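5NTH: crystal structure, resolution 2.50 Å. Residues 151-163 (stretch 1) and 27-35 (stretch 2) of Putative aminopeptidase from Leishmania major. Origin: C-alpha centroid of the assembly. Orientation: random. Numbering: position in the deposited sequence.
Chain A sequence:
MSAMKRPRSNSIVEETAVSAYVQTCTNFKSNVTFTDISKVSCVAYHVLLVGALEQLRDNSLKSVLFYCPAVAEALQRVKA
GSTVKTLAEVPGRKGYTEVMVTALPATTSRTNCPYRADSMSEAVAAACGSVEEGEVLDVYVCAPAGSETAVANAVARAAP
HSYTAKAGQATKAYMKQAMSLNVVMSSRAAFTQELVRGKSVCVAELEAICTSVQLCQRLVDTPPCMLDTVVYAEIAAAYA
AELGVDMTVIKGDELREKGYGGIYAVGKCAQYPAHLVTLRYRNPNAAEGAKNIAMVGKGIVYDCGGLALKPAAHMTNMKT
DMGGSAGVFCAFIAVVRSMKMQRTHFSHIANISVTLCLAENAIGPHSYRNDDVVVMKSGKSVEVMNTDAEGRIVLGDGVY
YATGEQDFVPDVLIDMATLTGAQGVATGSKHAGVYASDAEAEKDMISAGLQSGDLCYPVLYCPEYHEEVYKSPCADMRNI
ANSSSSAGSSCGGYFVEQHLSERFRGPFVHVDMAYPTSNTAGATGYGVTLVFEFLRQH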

# COMPACT_ATOMS: atom_id res chain seq x y z
N VAL A 151 -8.12 8.63 -43.17
CA VAL A 151 -9.53 8.89 -43.12
C VAL A 151 -10.32 7.58 -43.00
O VAL A 151 -11.18 7.47 -42.14
CB VAL A 151 -10.01 9.68 -44.36
CG1 VAL A 151 -11.52 9.93 -44.31
CG2 VAL A 151 -9.30 11.02 -44.43
N ALA A 152 -10.07 6.58 -43.82
CA ALA A 152 -10.89 5.38 -43.68
C ALA A 152 -10.80 4.82 -42.25
O ALA A 152 -11.84 4.51 -41.62
CB ALA A 152 -10.51 4.34 -44.69
N ASN A 153 -9.56 4.74 -41.74
CA ASN A 153 -9.29 4.36 -40.35
C ASN A 153 -9.97 5.28 -39.32
O ASN A 153 -10.71 4.78 -38.49
CB ASN A 153 -7.78 4.32 -40.11
CG ASN A 153 -7.39 3.77 -38.71
OD1 ASN A 153 -8.15 3.08 -38.06
ND2 ASN A 153 -6.18 4.06 -38.28
N ALA A 154 -9.74 6.60 -39.40
CA ALA A 154 -10.25 7.61 -38.43
C ALA A 154 -11.76 7.60 -38.27
O ALA A 154 -12.30 7.90 -37.19
CB ALA A 154 -9.81 9.00 -38.83
N VAL A 155 -12.43 7.28 -39.36
CA VAL A 155 -13.86 7.26 -39.35
C VAL A 155 -14.38 5.94 -38.89
O VAL A 155 -15.26 5.91 -38.05
CB VAL A 155 -14.43 7.53 -40.75
CG1 VAL A 155 -15.94 7.36 -40.76
CG2 VAL A 155 -14.07 8.95 -41.18
N ALA A 156 -13.86 4.87 -39.46
CA ALA A 156 -14.27 3.49 -39.10
C ALA A 156 -14.22 3.25 -37.60
O ALA A 156 -15.15 2.70 -37.01
CB ALA A 156 -13.37 2.48 -39.77
N ARG A 157 -13.13 3.72 -37.00
CA ARG A 157 -12.84 3.42 -35.61
C ARG A 157 -13.64 4.32 -34.70
O ARG A 157 -13.64 4.08 -33.50
CB ARG A 157 -11.34 3.58 -35.29
CG ARG A 157 -10.89 5.03 -35.19
CD ARG A 157 -9.42 5.14 -34.85
NE ARG A 157 -8.98 6.54 -34.88
CZ ARG A 157 -7.72 6.97 -34.95
NH1 ARG A 157 -6.71 6.11 -34.98
NH2 ARG A 157 -7.45 8.29 -34.98
N ALA A 158 -14.27 5.37 -35.27
CA ALA A 158 -15.01 6.36 -34.48
C ALA A 158 -16.53 6.13 -34.50
O ALA A 158 -17.28 6.88 -33.89
CB ALA A 158 -14.66 7.76 -34.93
N ALA A 159 -16.96 5.08 -35.17
CA ALA A 159 -18.36 4.77 -35.25
C ALA A 159 -18.78 4.16 -33.95
O ALA A 159 -17.97 3.58 -33.26
CB ALA A 159 -18.62 3.78 -36.37
N PRO A 160 -20.08 4.24 -33.64
CA PRO A 160 -20.56 3.48 -32.47
C PRO A 160 -20.22 2.00 -32.60
O PRO A 160 -20.37 1.43 -33.69
CB PRO A 160 -22.10 3.71 -32.47
CG PRO A 160 -22.39 4.69 -33.56
CD PRO A 160 -21.18 4.78 -34.46
N HIS A 161 -19.79 1.38 -31.50
CA HIS A 161 -19.18 0.04 -31.55
C HIS A 161 -20.22 -1.04 -31.76
O HIS A 161 -21.30 -0.94 -31.23
CB HIS A 161 -18.39 -0.24 -30.28
CG HIS A 161 -17.18 0.63 -30.13
ND1 HIS A 161 -16.01 0.20 -29.56
CD2 HIS A 161 -16.96 1.91 -30.52
CE1 HIS A 161 -15.13 1.17 -29.59
NE2 HIS A 161 -15.68 2.23 -30.16
N SER A 162 -19.86 -2.08 -32.51
CA SER A 162 -20.79 -3.14 -32.84
C SER A 162 -21.09 -4.11 -31.71
O SER A 162 -22.15 -4.70 -31.70
CB SER A 162 -20.34 -3.91 -34.08
OG SER A 162 -19.28 -4.80 -33.82
N TYR A 163 -20.13 -4.31 -30.81
CA TYR A 163 -20.37 -5.12 -29.62
C TYR A 163 -21.11 -4.29 -28.59
O TYR A 163 -20.58 -3.27 -28.10
CB TYR A 163 -19.09 -5.68 -28.98
CG TYR A 163 -19.43 -6.57 -27.78
CD1 TYR A 163 -19.73 -7.91 -27.97
CD2 TYR A 163 -19.52 -6.06 -26.48
CE1 TYR A 163 -20.10 -8.72 -26.90
CE2 TYR A 163 -19.87 -6.87 -25.39
CZ TYR A 163 -20.16 -8.21 -25.62
OH TYR A 163 -20.52 -9.08 -24.59
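Stretch 2 27-35: NFKSNVTFT

Stretch 2 packs in extended form along a helix and the turn and loop into which it leads. Residues 151-156 are helical, continuing a helix that begins earlier in the chain, and a type I beta turn from Ala-156 to Ala-159 then leads the backbone into the loop that carries Pro-160 to Tyr-163. In stretch 2, Asn-27 is the first residue to leave helical phi/psi after a preceding helix; the chain runs on through a largely extended segment and enters a strand at 32-34. Strand and helix approach each other to 9.9 Å between their axes, and their N-to-C directions make an angle of 144°, so the two run in roughly opposite senses. The pairing follows from this: the later residues of stretch 2 lie against the earlier residues of stretch 1, and the reverse.

Val-32 covers the most surface, 51 Å², and marks the closest backbone register, its CA lying 6.5 Å from that of Ala-156. Its CA-to-CB bond points toward stretch 1, and with chi1 in the t rotamer its side chain packs against two successive residues of the helix, with Val-32 CG2 4.1 Å from Ala-156 CA and Val-32 CG1 4.4 Å from Val-155 CG1; Val-32 CG2 is almost as close to Val-155 CG1, at 4.5 Å. The backbone just before it is held by a local hydrogen bond from Val-32 N to Ser-30 OG, 2.9 Å long.

Phe-34, which buries 41 Å², also points toward stretch 1. The intervening Thr-33 is out of reach, in keeping with the alternation of side chains along a strand. The ring of Phe-34, in the m rotamer, extends to Ala-152, one helical turn before Ala-156, and Phe-34 CZ comes within 3.9 Å of Ala-152 CB. The small methyl group meets the ring obliquely.

Toward the start of stretch 2 the contacts pass from the helix to the turn and loop. Asn-31 leaves CA sideways, but the end of its side chain comes nearer, placing Asn-31 OD1 3.9 Å from Ala-159 CB; its amide is hydrogen-bonded elsewhere in the structure. Farther back, the CA-to-CB bond of Phe-28 points toward stretch 1, and that of Ser-162 points toward stretch 2. Ser-162 OG lies at the edge of the phenyl ring, near its plane, 3.6 Å from Phe-28 CE1.

No hydrogen bond joins the two stretches. The 301 Å² buried between them, both sides summed, comes from van der Waals packing, with apolar side chains meeting at the helix and mixed polar and apolar contacts beyond it.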

# COMPACT_ATOMS: atom_id res chain seq x y z
N ASN A 27 -19.16 -13.02 -40.90
CA ASN A 27 -19.73 -12.23 -42.00
C ASN A 27 -19.64 -10.72 -41.80
O ASN A 27 -20.31 -9.96 -42.50
CB ASN A 27 -21.20 -12.59 -42.21
CG ASN A 27 -21.41 -14.07 -42.37
OD1 ASN A 27 -22.08 -14.70 -41.55
ND2 ASN A 27 -20.83 -14.65 -43.43
N PHE A 28 -18.81 -10.28 -40.87
CA PHE A 28 -18.77 -8.87 -40.51
C PHE A 28 -18.54 -7.96 -41.71
O PHE A 28 -17.67 -8.22 -42.53
CB PHE A 28 -17.67 -8.63 -39.48
CG PHE A 28 -17.72 -7.29 -38.88
CD1 PHE A 28 -18.51 -7.06 -37.80
CD2 PHE A 28 -17.03 -6.24 -39.43
CE1 PHE A 28 -18.60 -5.80 -37.24
CE2 PHE A 28 -17.09 -4.98 -38.90
CZ PHE A 28 -17.89 -4.76 -37.80
N LYS A 29 -19.31 -6.88 -41.80
CA LYS A 29 -19.00 -5.77 -42.68
C LYS A 29 -19.02 -4.47 -41.92
O LYS A 29 -19.85 -4.26 -41.04
CB LYS A 29 -19.99 -5.68 -43.83
CG LYS A 29 -19.87 -6.88 -44.75
CD LYS A 29 -20.77 -6.78 -45.99
CE LYS A 29 -20.66 -8.04 -46.87
NZ LYS A 29 -21.09 -9.31 -46.18
N SER A 30 -18.14 -3.55 -42.29
CA SER A 30 -18.18 -2.25 -41.67
C SER A 30 -19.53 -1.60 -42.01
O SER A 30 -20.33 -2.14 -42.78
CB SER A 30 -17.01 -1.35 -42.10
OG SER A 30 -17.37 -0.35 -43.04
N ASN A 31 -19.77 -0.45 -41.42
CA ASN A 31 -20.94 0.32 -41.74
C ASN A 31 -20.53 1.65 -42.26
O ASN A 31 -21.17 2.66 -41.99
CB ASN A 31 -21.86 0.46 -40.51
CG ASN A 31 -21.25 1.33 -39.40
OD1 ASN A 31 -20.02 1.63 -39.36
ND2 ASN A 31 -22.12 1.74 -38.47
N VAL A 32 -19.42 1.63 -42.99
CA VAL A 32 -18.89 2.80 -43.64
C VAL A 32 -18.95 2.61 -45.16
O VAL A 32 -18.64 1.54 -45.70
CB VAL A 32 -17.46 3.06 -43.20
CG1 VAL A 32 -16.92 4.32 -43.85
CG2 VAL A 32 -17.44 3.22 -41.69
N THR A 33 -19.38 3.67 -45.83
CA THR A 33 -19.40 3.72 -47.26
C THR A 33 -18.69 4.98 -47.70
O THR A 33 -18.50 5.93 -46.92
CB THR A 33 -20.85 3.70 -47.81
OG1 THR A 33 -21.59 4.85 -47.37
CG2 THR A 33 -21.54 2.42 -47.40
N PHE A 34 -18.31 5.00 -48.96
CA PHE A 34 -17.74 6.19 -49.52
C PHE A 34 -18.56 6.58 -50.75
O PHE A 34 -19.07 5.72 -51.46
CB PHE A 34 -16.28 5.95 -49.88
CG PHE A 34 -15.43 5.52 -48.70
CD1 PHE A 34 -15.46 4.21 -48.25
CD2 PHE A 34 -14.59 6.43 -48.05
CE1 PHE A 34 -14.69 3.82 -47.19
CE2 PHE A 34 -13.83 6.05 -46.97
CZ PHE A 34 -13.88 4.74 -46.53
N THR A 35 -18.67 7.88 -50.98
CA THR A 35 -19.41 8.40 -52.13
C THR A 35 -18.53 9.43 -52.81
O THR A 35 -17.95 10.29 -52.16
CB THR A 35 -20.77 9.01 -51.70
OG1 THR A 35 -21.66 7.95 -51.30
CG2 THR A 35 -21.44 9.81 -52.85